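Local coordinates for stress-induced protein 1 (Caenorhabditis elegans, PDB 4YE0) that belongs to the small heat shock proteins and probably binds unfolded client proteins as a molecular chaperone, here represented by its alpha-crystallin domain and C-terminal tail, at residues A[68-73]-A[80-85]; A[6-11]-A[84-89]; A[36-41]-A[53-58]. All blocks are in the same frame, centred on the assembly; numbering follows the deposited sequence.

Overall arrangement
The alpha-crystallin domain is a beta sandwich, and the three contacts sample both of its sheets. Contacts 1 and 2 share Ala-84 and Pro-85 at the end of strand 79-85, with centres about 11 Å apart. Contact 3 belongs to the facing sheet, its centre about 16 Å from that of contact 1. Those two meet in the core, where Met-80 CE lies 3.4 Å from Ile-38 CG2 and Ile-70 CD1 lies 4.2 Å from Leu-36 CD1. Contacts 2 and 3 lie on opposite sides of the chain's centre and do not touch, their nearest atoms about 8 Å apart. Both bound sulfates sit at arginines of contact 3, whose residues 53-58, on strand 49-60, also pair with the second subunit.

Contact 1 (A[68-73]-A[80-85])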
loop_
_atom_site.group_PDB
_atom_site.type_symbol
_atom_site.label_atom_id
_atom_site.label_comp_id
_atom_site.label_asym_id
_atom_site.label_seq_id
_atom_site.Cartn_x
_atom_site.Cartn_y
_atom_site.Cartn_z
ATOM N N ALA A 68 8.861 -22.494 -17.066
ATOM C CA ALA A 68 9.644 -23.415 -16.237
ATOM C C ALA A 68 10.863 -22.762 -15.575
ATOM O O ALA A 68 11.371 -23.277 -14.576
ATOM C CB ALA A 68 10.089 -24.606 -17.071
ATOM N N HIS A 69 11.334 -21.643 -16.130
ATOM C CA HIS A 69 12.546 -20.986 -15.637
ATOM C C HIS A 69 12.299 -19.549 -15.192
ATOM O O HIS A 69 13.199 -18.706 -15.239
ATOM C CB HIS A 69 13.633 -21.038 -16.709
ATOM C CG HIS A 69 14.107 -22.425 -17.002
ATOM N ND1 HIS A 69 13.826 -23.077 -18.182
ATOM C CD2 HIS A 69 14.822 -23.296 -16.253
ATOM C CE1 HIS A 69 14.359 -24.284 -18.154
ATOM N NE2 HIS A 69 14.970 -24.442 -16.994
ATOM N N ILE A 70 11.075 -19.277 -14.753
ATOM C CA ILE A 70 10.743 -17.988 -14.168
ATOM C C ILE A 70 11.439 -17.878 -12.815
ATOM O O ILE A 70 11.485 -18.854 -12.061
ATOM C CB ILE A 70 9.215 -17.821 -14.031
ATOM C CG1 ILE A 70 8.852 -16.369 -13.726
ATOM C CG2 ILE A 70 8.646 -18.751 -12.967
ATOM C CD1 ILE A 70 7.477 -15.998 -14.243
ATOM N N HIS A 71 11.999 -16.706 -12.521
ATOM C CA HIS A 71 12.771 -16.515 -11.295
ATOM C C HIS A 71 12.389 -15.211 -10.608
ATOM O O HIS A 71 12.295 -14.166 -11.251
ATOM C CB HIS A 71 14.267 -16.530 -11.616
ATOM C CG HIS A 71 15.136 -16.825 -10.434
ATOM N ND1 HIS A 71 15.823 -15.844 -9.751
ATOM C CD2 HIS A 71 15.427 -17.992 -9.811
ATOM C CE1 HIS A 71 16.502 -16.394 -8.760
ATOM N NE2 HIS A 71 16.278 -17.696 -8.774
ATOM N N THR A 72 12.178 -15.283 -9.297
ATOM C CA THR A 72 11.719 -14.145 -8.506
ATOM C C THR A 72 12.771 -13.812 -7.452
ATOM O O THR A 72 13.184 -14.685 -6.697
ATOM C CB THR A 72 10.385 -14.489 -7.801
ATOM O OG1 THR A 72 9.385 -14.807 -8.779
ATOM C CG2 THR A 72 9.892 -13.343 -6.949
ATOM N N VAL A 73 13.211 -12.557 -7.407
ATOM C CA VAL A 73 14.133 -12.106 -6.357
ATOM C C VAL A 73 13.730 -10.738 -5.815
ATOM O O VAL A 73 13.204 -9.899 -6.545
ATOM C CB VAL A 73 15.614 -12.035 -6.829
ATOM C CG1 VAL A 73 16.177 -13.421 -7.118
ATOM C CG2 VAL A 73 15.767 -11.137 -8.042
ATOM N N MET A 80 11.465 -5.989 -6.082
ATOM C CA MET A 80 11.311 -7.344 -6.585
ATOM C C MET A 80 11.522 -7.337 -8.086
ATOM O O MET A 80 11.005 -6.468 -8.787
ATOM C CB MET A 80 9.921 -7.892 -6.264
ATOM C CG MET A 80 9.755 -9.369 -6.586
ATOM S SD MET A 80 8.179 -10.010 -5.988
ATOM C CE MET A 80 7.107 -9.168 -7.112
ATOM N N THR A 81 12.285 -8.301 -8.584
ATOM C CA THR A 81 12.342 -8.519 -10.018
ATOM C C THR A 81 11.974 -9.961 -10.339
ATOM O O THR A 81 12.427 -10.907 -9.687
ATOM C CB THR A 81 13.694 -8.107 -10.655
ATOM O OG1 THR A 81 13.684 -8.435 -12.052
ATOM C CG2 THR A 81 14.858 -8.796 -9.999
ATOM N N ILE A 82 11.105 -10.101 -11.331
ATOM C CA ILE A 82 10.682 -11.392 -11.819
ATOM C C ILE A 82 11.137 -11.462 -13.262
ATOM O O ILE A 82 10.806 -10.582 -14.053
ATOM C CB ILE A 82 9.151 -11.542 -11.749
ATOM C CG1 ILE A 82 8.676 -11.407 -10.297
ATOM C CG2 ILE A 82 8.731 -12.881 -12.339
ATOM C CD1 ILE A 82 7.175 -11.271 -10.142
ATOM N N ASP A 83 11.904 -12.491 -13.604
ATOM C CA ASP A 83 12.380 -12.632 -14.974
ATOM C C ASP A 83 12.353 -14.072 -15.468
ATOM O O ASP A 83 12.387 -15.016 -14.675
ATOM C CB ASP A 83 13.786 -12.029 -15.124
ATOM C CG ASP A 83 14.880 -12.929 -14.573
ATOM O OD1 ASP A 83 15.898 -13.119 -15.270
ATOM O OD2 ASP A 83 14.725 -13.451 -13.451
ATOM N N ALA A 84 12.279 -14.221 -16.787
ATOM C CA ALA A 84 12.293 -15.529 -17.433
ATOM C C ALA A 84 12.812 -15.403 -18.867
ATOM O O ALA A 84 12.604 -14.375 -19.510
ATOM C CB ALA A 84 10.895 -16.124 -17.428
ATOM N N PRO A 85 13.501 -16.441 -19.370
ATOM C CA PRO A 85 13.836 -16.441 -20.796
ATOM C C PRO A 85 12.622 -16.751 -21.668
ATOM O O PRO A 85 11.618 -17.273 -21.172
ATOM C CB PRO A 85 14.886 -17.551 -20.919
ATOM C CG PRO A 85 14.660 -18.438 -19.745
ATOM C CD PRO A 85 14.123 -17.568 -18.648
#
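Ile-82 meets Thr-72 and Ile-70 on the inward face of the antiparallel hairpin formed by strands 71-74 and 79-85. Its CB lies 4.1 Å from His-71 O, and from there the branches part. With chi1 at -60°, CG1 is anti to the carbonyl carbon and runs beside Thr-72, 3.8 Å from its OG1. CG2, the other branch, takes the neighbour on the far side, 3.8 Å from Ile-70 CG1, where the two isoleucine side chains cross obliquely. The tip, CD1, continues inward to Leu-36 and Ile-38. On the same face Thr-72 CG2 packs against the sulfur of Met-80, 3.9 Å from SD.

Two hydrogen-bonded pairs hold the strands in register. His-71 N donates to Asp-83 O at 2.8 Å, and the reverse bond from Asp-83 N returns to His-71 O. Val-73 and Thr-81 repeat the pattern, with Thr-81 N 2.7 Å from Val-73 O. On the outer face the carboxylate of Asp-83 leans over to His-71, OD2 standing 3.6 Å from its CB, without a salt bridge to the imidazole.

Strand 12-18 flanks strand 79-85 on its other side through backbone bonds from Met-80, Ile-82 and Ala-84, whereas strand 71-74 is outermost in this sheet within the chain. The inward face packs on strand 35-45 of the opposing sheet, and Val-29 of strand 27-32 touches both Thr-72 and Met-80.

Contact 2 (A[6-11]-A[84-89]); sequences VENTAQ and APKTGS
An ST turn at Thr-9, on the link between strands 6-8 and 12-18, meets a type I beta turn from Lys-86 to Ser-89, and Lys-86 carries most of the contact between them. Its side chain runs past the carbonyls of the link: CG lies 3.5 Å from Ala-10 O, and CE lies 3.1 Å from Thr-9 O. The chain bends at chi2 (-52°), and a second bend at chi4 (75°) places NZ where it can donate twice. One bond reaches Asn-8 OD1 at 2.7 Å, nearly along the C=O axis, the two side chains crossing at about a right angle; the other reaches Thr-9 O, also at 2.7 Å, tilted out of the carbonyl plane. Asp-64 adds a long, weak ion pair. The backbone joins in through Lys-86 N, which donates to Gln-11 O at 3.3 Å from above the carbonyl plane. Each turn is braced by its own hydroxyl, Thr-9 OG1 accepting from Gln-11 N at 3.1 Å and Ser-89 OG donating to Lys-86 O at 3.2 Å.

An alanine in place of Lys-86 would probably leave Asn-8 OD1 and Thr-9 O without this shared donor and Asp-64 without its distant positive charge.

The contact lies at one end of the sheet, where strands 6-8 and 79-85 run out, with Phe-13 of strand 12-18 touching both Asn-8 and Lys-86, while Pro-62 adjoins Asn-8.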
loop_
_atom_site.group_PDB
_atom_site.type_symbol
_atom_site.label_atom_id
_atom_site.label_comp_id
_atom_site.label_asym_id
_atom_site.label_seq_id
_atom_site.Cartn_x
_atom_site.Cartn_y
_atom_site.Cartn_z
ATOM N N VAL A 6 8.635 -2.856 -16.950
ATOM C CA VAL A 6 8.232 -4.055 -17.677
ATOM C C VAL A 6 9.135 -4.139 -18.904
ATOM O O VAL A 6 9.263 -3.168 -19.654
ATOM C CB VAL A 6 6.757 -4.004 -18.128
ATOM C CG1 VAL A 6 6.400 -5.239 -18.949
ATOM C CG2 VAL A 6 5.832 -3.878 -16.924
ATOM N N GLU A 7 9.764 -5.296 -19.094
ATOM C CA GLU A 7 10.677 -5.526 -20.211
ATOM C C GLU A 7 10.210 -6.767 -20.971
ATOM O O GLU A 7 9.724 -7.724 -20.366
ATOM C CB GLU A 7 12.101 -5.722 -19.689
ATOM C CG GLU A 7 13.191 -5.596 -20.742
ATOM C CD GLU A 7 14.382 -6.493 -20.453
ATOM O OE1 GLU A 7 14.212 -7.734 -20.472
ATOM O OE2 GLU A 7 15.489 -5.960 -20.213
ATOM N N ASN A 8 10.356 -6.744 -22.294
ATOM C CA ASN A 8 9.789 -7.791 -23.143
ATOM C C ASN A 8 10.416 -7.814 -24.541
ATOM O O ASN A 8 9.933 -7.153 -25.463
ATOM C CB ASN A 8 8.268 -7.599 -23.237
ATOM C CG ASN A 8 7.568 -8.734 -23.964
ATOM O OD1 ASN A 8 8.171 -9.757 -24.287
ATOM N ND2 ASN A 8 6.276 -8.556 -24.217
ATOM N N THR A 9 11.491 -8.584 -24.681
ATOM C CA THR A 9 12.169 -8.770 -25.961
ATOM C C THR A 9 12.101 -10.250 -26.343
ATOM O O THR A 9 11.443 -11.036 -25.662
ATOM C CB THR A 9 13.641 -8.313 -25.872
ATOM O OG1 THR A 9 14.360 -9.159 -24.965
ATOM C CG2 THR A 9 13.725 -6.869 -25.389
ATOM N N ALA A 10 12.773 -10.630 -27.427
ATOM C CA ALA A 10 12.890 -12.039 -27.806
ATOM C C ALA A 10 13.878 -12.784 -26.906
ATOM O O ALA A 10 13.999 -14.008 -26.988
ATOM C CB ALA A 10 13.312 -12.163 -29.262
ATOM N N GLN A 11 14.583 -12.044 -26.052
ATOM C CA GLN A 11 15.590 -12.619 -25.172
ATOM C C GLN A 11 14.979 -13.013 -23.834
ATOM O O GLN A 11 15.056 -14.172 -23.423
ATOM C CB GLN A 11 16.728 -11.612 -24.952
ATOM C CG GLN A 11 18.072 -12.256 -24.647
ATOM C CD GLN A 11 18.550 -13.166 -25.766
ATOM O OE1 GLN A 11 19.010 -14.280 -25.520
ATOM N NE2 GLN A 11 18.427 -12.700 -27.005
ATOM N N ALA A 84 12.279 -14.221 -16.787
ATOM C CA ALA A 84 12.293 -15.529 -17.433
ATOM C C ALA A 84 12.812 -15.403 -18.867
ATOM O O ALA A 84 12.604 -14.375 -19.510
ATOM C CB ALA A 84 10.895 -16.124 -17.428
ATOM N N PRO A 85 13.501 -16.441 -19.370
ATOM C CA PRO A 85 13.836 -16.441 -20.796
ATOM C C PRO A 85 12.622 -16.751 -21.668
ATOM O O PRO A 85 11.618 -17.273 -21.172
ATOM C CB PRO A 85 14.886 -17.551 -20.919
ATOM C CG PRO A 85 14.660 -18.438 -19.745
ATOM C CD PRO A 85 14.123 -17.568 -18.648
ATOM N N LYS A 86 12.712 -16.417 -22.952
ATOM C CA LYS A 86 11.678 -16.791 -23.910
ATOM C C LYS A 86 11.912 -18.221 -24.390
ATOM O O LYS A 86 13.008 -18.763 -24.239
ATOM C CB LYS A 86 11.657 -15.820 -25.090
ATOM C CG LYS A 86 11.412 -14.367 -24.704
ATOM C CD LYS A 86 10.173 -14.204 -23.834
ATOM C CE LYS A 86 9.745 -12.752 -23.703
ATOM N NZ LYS A 86 9.081 -12.225 -24.930
ATOM N N THR A 87 10.873 -18.829 -24.958
ATOM C CA THR A 87 10.930 -20.229 -25.379
ATOM C C THR A 87 11.934 -20.480 -26.510
ATOM O O THR A 87 12.628 -21.496 -26.503
ATOM C CB THR A 87 9.539 -20.754 -25.809
ATOM O OG1 THR A 87 8.870 -19.766 -26.603
ATOM C CG2 THR A 87 8.683 -21.072 -24.588
ATOM N N GLY A 88 12.019 -19.557 -27.466
ATOM C CA GLY A 88 12.901 -19.727 -28.625
ATOM C C GLY A 88 14.134 -18.842 -28.615
ATOM O O GLY A 88 14.586 -18.399 -29.672
ATOM N N SER A 89 14.694 -18.600 -27.430
ATOM C CA SER A 89 15.811 -17.663 -27.281
ATOM C C SER A 89 17.158 -18.266 -27.699
ATOM O O SER A 89 17.966 -17.584 -28.337
ATOM C CB SER A 89 15.887 -17.136 -25.845
ATOM O OG SER A 89 16.129 -18.187 -24.925
#

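Contact 3 (A[36-41]-A[53-58]); sequences LTIEGH and RSFTRQ. With SO4 (sulfate ion), chain C; SO4 (sulfate ion), chain D.
Ile-38 and Arg-57 exchange the shortest backbone bonds of this antiparallel pair, Ile-38 N to Arg-57 O at 2.7 Å and Arg-57 N to Ile-38 O at 2.8 Å. In a second such pair, Gly-40 N to Phe-55 O and Phe-55 N to Gly-40 O are both 3.0 Å. Two arginines hold sulfates, probably from the crystallisation liquor: Arg-57 NH2 donates to O1 of the chain D ion at 2.8 Å, while Arg-53 NH1 reaches O3 of the chain C ion at 3.0 Å and, weakly, its O2. Arg-57 NH1 is turned to the carbonyl of Gly-1.

Phe-55, its CG set between the backbone N and the carbonyl carbon (chi1 88°), folds back over the glycine. One ring face covers Gly-40 N, 3.7 Å above the plane toward the rim, and a beta carbon on Gly-40 would collide with CE1 of the ring. CZ meets Ile-38 CG2 at 3.8 Å, and Phe-22 adds an edge-to-face partner. On the opposite face of the sheet, with Thr-37 and Gln-58, the side chains of Glu-39 and Thr-56 lie side by side.

Residues 53-58 also pair antiparallel with a strand of the second subunit, continuing the sheet across the interface, the dimer arrangement familiar from metazoan alpha-crystallin domains.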
loop_
_atom_site.group_PDB
_atom_site.type_symbol
_atom_site.label_atom_id
_atom_site.label_comp_id
_atom_site.label_asym_id
_atom_site.label_seq_id
_atom_site.Cartn_x
_atom_site.Cartn_y
_atom_site.Cartn_z
ATOM N N LEU A 36 0.270 -14.151 -13.900
ATOM C CA LEU A 36 1.171 -13.937 -12.786
ATOM C C LEU A 36 0.548 -12.960 -11.792
ATOM O O LEU A 36 0.166 -11.846 -12.158
ATOM C CB LEU A 36 2.494 -13.380 -13.314
ATOM C CG LEU A 36 3.679 -13.406 -12.357
ATOM C CD1 LEU A 36 4.083 -14.835 -12.045
ATOM C CD2 LEU A 36 4.846 -12.647 -12.962
ATOM N N THR A 37 0.455 -13.389 -10.539
ATOM C CA THR A 37 -0.155 -12.620 -9.464
ATOM C C THR A 37 0.853 -12.369 -8.349
ATOM O O THR A 37 1.415 -13.316 -7.802
ATOM C CB THR A 37 -1.355 -13.395 -8.881
ATOM O OG1 THR A 37 -2.298 -13.667 -9.926
ATOM C CG2 THR A 37 -2.045 -12.600 -7.786
ATOM N N ILE A 38 1.079 -11.098 -8.018
ATOM C CA ILE A 38 1.920 -10.722 -6.886
ATOM C C ILE A 38 1.059 -10.050 -5.828
ATOM O O ILE A 38 0.361 -9.077 -6.118
ATOM C CB ILE A 38 3.041 -9.746 -7.290
ATOM C CG1 ILE A 38 3.879 -10.332 -8.432
ATOM C CG2 ILE A 38 3.911 -9.415 -6.084
ATOM C CD1 ILE A 38 3.405 -9.933 -9.812
ATOM N N GLU A 39 1.136 -10.561 -4.602
ATOM C CA GLU A 39 0.320 -10.083 -3.491
ATOM C C GLU A 39 1.169 -9.751 -2.275
ATOM O O GLU A 39 2.134 -10.451 -1.969
ATOM C CB GLU A 39 -0.704 -11.147 -3.086
ATOM C CG GLU A 39 -1.922 -11.205 -3.985
ATOM C CD GLU A 39 -2.950 -12.219 -3.517
ATOM O OE1 GLU A 39 -3.207 -12.304 -2.296
ATOM O OE2 GLU A 39 -3.512 -12.927 -4.377
ATOM N N GLY A 40 0.782 -8.692 -1.579
ATOM C CA GLY A 40 1.392 -8.318 -0.312
ATOM C C GLY A 40 0.305 -8.059 0.711
ATOM O O GLY A 40 -0.683 -7.389 0.408
ATOM N N HIS A 41 0.466 -8.606 1.911
ATOM C CA HIS A 41 -0.455 -8.326 3.005
ATOM C C HIS A 41 0.301 -8.103 4.305
ATOM O O HIS A 41 1.004 -8.991 4.793
ATOM C CB HIS A 41 -1.483 -9.443 3.179
ATOM C CG HIS A 41 -2.550 -9.119 4.181
ATOM N ND1 HIS A 41 -3.064 -10.050 5.059
ATOM C CD2 HIS A 41 -3.181 -7.954 4.461
ATOM C CE1 HIS A 41 -3.976 -9.476 5.823
ATOM N NE2 HIS A 41 -4.066 -8.204 5.481
ATOM N N ARG A 53 -2.143 -3.120 5.461
ATOM C CA ARG A 53 -1.741 -2.743 4.107
ATOM C C ARG A 53 -1.874 -3.946 3.204
ATOM O O ARG A 53 -1.716 -5.079 3.644
ATOM C CB ARG A 53 -0.278 -2.312 4.062
ATOM C CG ARG A 53 0.008 -0.912 4.552
ATOM C CD ARG A 53 1.416 -0.498 4.147
ATOM N NE ARG A 53 2.462 -1.319 4.755
ATOM C CZ ARG A 53 2.858 -1.222 6.023
ATOM N NH1 ARG A 53 2.287 -0.357 6.852
ATOM N NH2 ARG A 53 3.828 -2.005 6.479
ATOM N N SER A 54 -2.119 -3.686 1.927
ATOM C CA SER A 54 -2.375 -4.741 0.966
ATOM C C SER A 54 -2.130 -4.243 -0.439
ATOM O O SER A 54 -2.313 -3.058 -0.729
ATOM C CB SER A 54 -3.827 -5.208 1.065
ATOM O OG SER A 54 -4.019 -6.064 2.170
ATOM N N PHE A 55 -1.716 -5.156 -1.308
ATOM C CA PHE A 55 -1.763 -4.908 -2.738
ATOM C C PHE A 55 -1.834 -6.227 -3.490
ATOM O O PHE A 55 -1.407 -7.271 -2.990
ATOM C CB PHE A 55 -0.577 -4.049 -3.213
ATOM C CG PHE A 55 0.652 -4.838 -3.571
ATOM C CD1 PHE A 55 1.639 -5.079 -2.623
ATOM C CD2 PHE A 55 0.834 -5.323 -4.862
ATOM C CE1 PHE A 55 2.775 -5.800 -2.953
ATOM C CE2 PHE A 55 1.968 -6.045 -5.195
ATOM C CZ PHE A 55 2.941 -6.283 -4.239
ATOM N N THR A 56 -2.410 -6.165 -4.682
ATOM C CA THR A 56 -2.450 -7.293 -5.587
ATOM C C THR A 56 -2.162 -6.760 -6.981
ATOM O O THR A 56 -2.844 -5.855 -7.459
ATOM C CB THR A 56 -3.818 -7.995 -5.554
ATOM O OG1 THR A 56 -4.165 -8.298 -4.201
ATOM C CG2 THR A 56 -3.792 -9.288 -6.371
ATOM N N ARG A 57 -1.130 -7.304 -7.614
ATOM C CA ARG A 57 -0.765 -6.934 -8.973
ATOM C C ARG A 57 -0.839 -8.191 -9.813
ATOM O O ARG A 57 -0.301 -9.231 -9.438
ATOM C CB ARG A 57 0.649 -6.359 -9.009
ATOM C CG ARG A 57 1.157 -5.987 -10.396
ATOM C CD ARG A 57 0.650 -4.634 -10.870
ATOM N NE ARG A 57 1.029 -3.545 -9.971
ATOM C CZ ARG A 57 0.741 -2.261 -10.178
ATOM N NH1 ARG A 57 1.124 -1.349 -9.294
ATOM N NH2 ARG A 57 0.077 -1.877 -11.261
ATOM N N GLN A 58 -1.513 -8.094 -10.950
ATOM C CA GLN A 58 -1.692 -9.243 -11.814
ATOM C C GLN A 58 -1.476 -8.859 -13.264
ATOM O O GLN A 58 -1.902 -7.791 -13.699
ATOM C CB GLN A 58 -3.089 -9.821 -11.609
ATOM C CG GLN A 58 -3.382 -11.063 -12.425
ATOM C CD GLN A 58 -4.731 -11.656 -12.076
ATOM O OE1 GLN A 58 -4.908 -12.216 -10.995
ATOM N NE2 GLN A 58 -5.694 -11.524 -12.984
HETATM S S SO4 C . 2.937 -0.401 10.366
HETATM O O1 SO4 C . 4.000 -1.375 10.712
HETATM O O2 SO4 C . 1.811 -1.120 9.737
HETATM O O3 SO4 C . 3.465 0.612 9.423
HETATM O O4 SO4 C . 2.459 0.266 11.598
HETATM S S SO4 D . -1.648 1.467 -10.524
HETATM O O1 SO4 D . -0.970 0.683 -11.580
HETATM O O2 SO4 D . -2.599 2.418 -11.147
HETATM O O3 SO4 D . -0.640 2.213 -9.737
HETATM O O4 SO4 D . -2.394 0.554 -9.632
#